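Local coordinates for putative molybdenum cofactor biosynthesis protein (Corynebacterium diphtheriae, PDB 2G2C), which probably binds molybdopterin or a precursor of it during the biosynthesis of the molybdenum cofactor, at residues Asp56-Ala61 with Pro88-Ser93. Numbering follows the deposited sequence.
Sequences DTVVEA and PEATAS
A90 shows how a single methyl can let two helices come close: its CB points at the helix carrying D56-A61 and enters between the side chains of V58 and V59. V58 meets it with CG1, 3.6 Å from CB of A90, the branch set anti to its own backbone N (chi1 175°). From V59 it is the other branch that touches, CG2, again 3.6 Å from CB of A90. Because A90 contributes only a methyl, the backbones can approach closely, CA of V59 lying 5.3 Å from CA of A90. Tight packing is confined to this spot, where V58 and A90 are buried and V58 also rests on V13 of strand 5-13. Toward solvent the contact slackens: OG of exposed S93 lies 4.2 Å from CG2 of V59. That hydroxyl instead turns back on its own chain, donating to the carbonyl O of A90 at 2.7 Å from OG, an oxygen that also accepts from the S93 backbone N. The hydroxyl of buried T91 is hydrogen-bonded to N138 of strand 135-139, tying helix 87-92 to the sheet. Such side-by-side helix packing against a largely parallel sheet is characteristic of the alpha/beta fold of the MoCF_biosynth family, whose domain probably binds molybdopterin.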
loop_
_atom_site.group_PDB
_atom_site.type_symbol
_atom_site.label_atom_id
_atom_site.label_comp_id
_atom_site.label_asym_id
_atom_site.label_seq_id
_atom_site.Cartn_x
_atom_site.Cartn_y
_atom_site.Cartn_z
ATOM N N ASP A 56 -9.212 5.885 -11.505
ATOM C CA ASP A 56 -9.843 4.653 -11.957
ATOM C C ASP A 56 -8.886 3.459 -11.977
ATOM O O ASP A 56 -9.265 2.345 -11.620
ATOM C CB ASP A 56 -10.464 4.876 -13.325
ATOM C CG ASP A 56 -11.367 6.113 -13.359
ATOM O OD1 ASP A 56 -12.595 5.944 -13.166
ATOM O OD2 ASP A 56 -10.843 7.234 -13.554
ATOM N N THR A 57 -7.658 3.702 -12.412
ATOM C CA THR A 57 -6.670 2.619 -12.486
ATOM C C THR A 57 -6.327 2.075 -11.094
ATOM O O THR A 57 -6.219 0.853 -10.879
ATOM C CB THR A 57 -5.400 3.082 -13.165
ATOM O OG1 THR A 57 -4.996 4.336 -12.604
ATOM C CG2 THR A 57 -5.706 3.215 -14.667
ATOM N N VAL A 58 -6.146 2.981 -10.129
ATOM C CA VAL A 58 -5.821 2.519 -8.764
ATOM C C VAL A 58 -7.026 1.820 -8.102
ATOM O O VAL A 58 -6.904 0.741 -7.514
ATOM C CB VAL A 58 -5.254 3.668 -7.931
ATOM C CG1 VAL A 58 -5.031 3.256 -6.478
ATOM C CG2 VAL A 58 -3.958 4.162 -8.570
ATOM N N VAL A 59 -8.219 2.417 -8.249
ATOM C CA VAL A 59 -9.430 1.740 -7.763
ATOM C C VAL A 59 -9.567 0.329 -8.311
ATOM O O VAL A 59 -9.863 -0.598 -7.554
ATOM C CB VAL A 59 -10.745 2.538 -8.077
ATOM C CG1 VAL A 59 -12.006 1.652 -7.800
ATOM C CG2 VAL A 59 -10.775 3.804 -7.263
ATOM N N GLU A 60 -9.368 0.171 -9.624
ATOM C CA GLU A 60 -9.524 -1.163 -10.227
ATOM C C GLU A 60 -8.502 -2.127 -9.636
ATOM O O GLU A 60 -8.821 -3.262 -9.316
ATOM C CB GLU A 60 -9.352 -1.082 -11.731
ATOM C CG GLU A 60 -9.440 -2.391 -12.419
ATOM C CD GLU A 60 -9.242 -2.259 -13.915
ATOM O OE1 GLU A 60 -8.325 -1.494 -14.375
ATOM O OE2 GLU A 60 -10.016 -2.920 -14.640
ATOM N N ALA A 61 -7.251 -1.672 -9.510
ATOM C CA ALA A 61 -6.207 -2.530 -8.937
ATOM C C ALA A 61 -6.474 -2.941 -7.476
ATOM O O ALA A 61 -6.232 -4.095 -7.086
ATOM C CB ALA A 61 -4.847 -1.863 -9.083
ATOM N N PRO A 88 -4.187 8.378 -3.058
ATOM C CA PRO A 88 -4.846 8.531 -1.741
ATOM C C PRO A 88 -6.387 8.576 -1.900
ATOM O O PRO A 88 -7.106 7.988 -1.073
ATOM C CB PRO A 88 -4.276 9.857 -1.200
ATOM C CG PRO A 88 -2.950 9.967 -1.953
ATOM C CD PRO A 88 -3.312 9.532 -3.348
ATOM N N GLU A 89 -6.880 9.301 -2.910
ATOM C CA GLU A 89 -8.330 9.429 -3.123
ATOM C C GLU A 89 -8.930 8.042 -3.465
ATOM O O GLU A 89 -9.964 7.623 -2.914
ATOM C CB GLU A 89 -8.656 10.428 -4.252
ATOM C CG GLU A 89 -8.326 11.908 -3.912
ATOM C CD GLU A 89 -6.825 12.323 -4.055
ATOM O OE1 GLU A 89 -5.908 11.473 -4.220
ATOM O OE2 GLU A 89 -6.586 13.552 -4.015
ATOM N N ALA A 90 -8.268 7.342 -4.384
ATOM C CA ALA A 90 -8.734 6.007 -4.760
ATOM C C ALA A 90 -8.751 5.090 -3.513
ATOM O O ALA A 90 -9.698 4.330 -3.256
ATOM C CB ALA A 90 -7.834 5.408 -5.891
ATOM N N THR A 91 -7.690 5.162 -2.726
ATOM C CA THR A 91 -7.592 4.328 -1.554
ATOM C C THR A 91 -8.700 4.636 -0.540
ATOM O O THR A 91 -9.310 3.715 0.025
ATOM C CB THR A 91 -6.204 4.473 -0.913
ATOM O OG1 THR A 91 -5.207 4.078 -1.867
ATOM C CG2 THR A 91 -6.094 3.618 0.406
ATOM N N ALA A 92 -8.943 5.927 -0.302
ATOM C CA ALA A 92 -9.911 6.368 0.698
ATOM C C ALA A 92 -11.289 5.768 0.395
ATOM O O ALA A 92 -12.098 5.533 1.338
ATOM C CB ALA A 92 -9.993 7.863 0.698
ATOM N N SER A 93 -11.563 5.522 -0.897
ATOM C CA SER A 93 -12.908 4.996 -1.266
ATOM C C SER A 93 -13.186 3.629 -0.648
ATOM O O SER A 93 -14.379 3.230 -0.575
ATOM C CB SER A 93 -13.101 4.937 -2.788
ATOM O OG SER A 93 -12.361 3.887 -3.383
#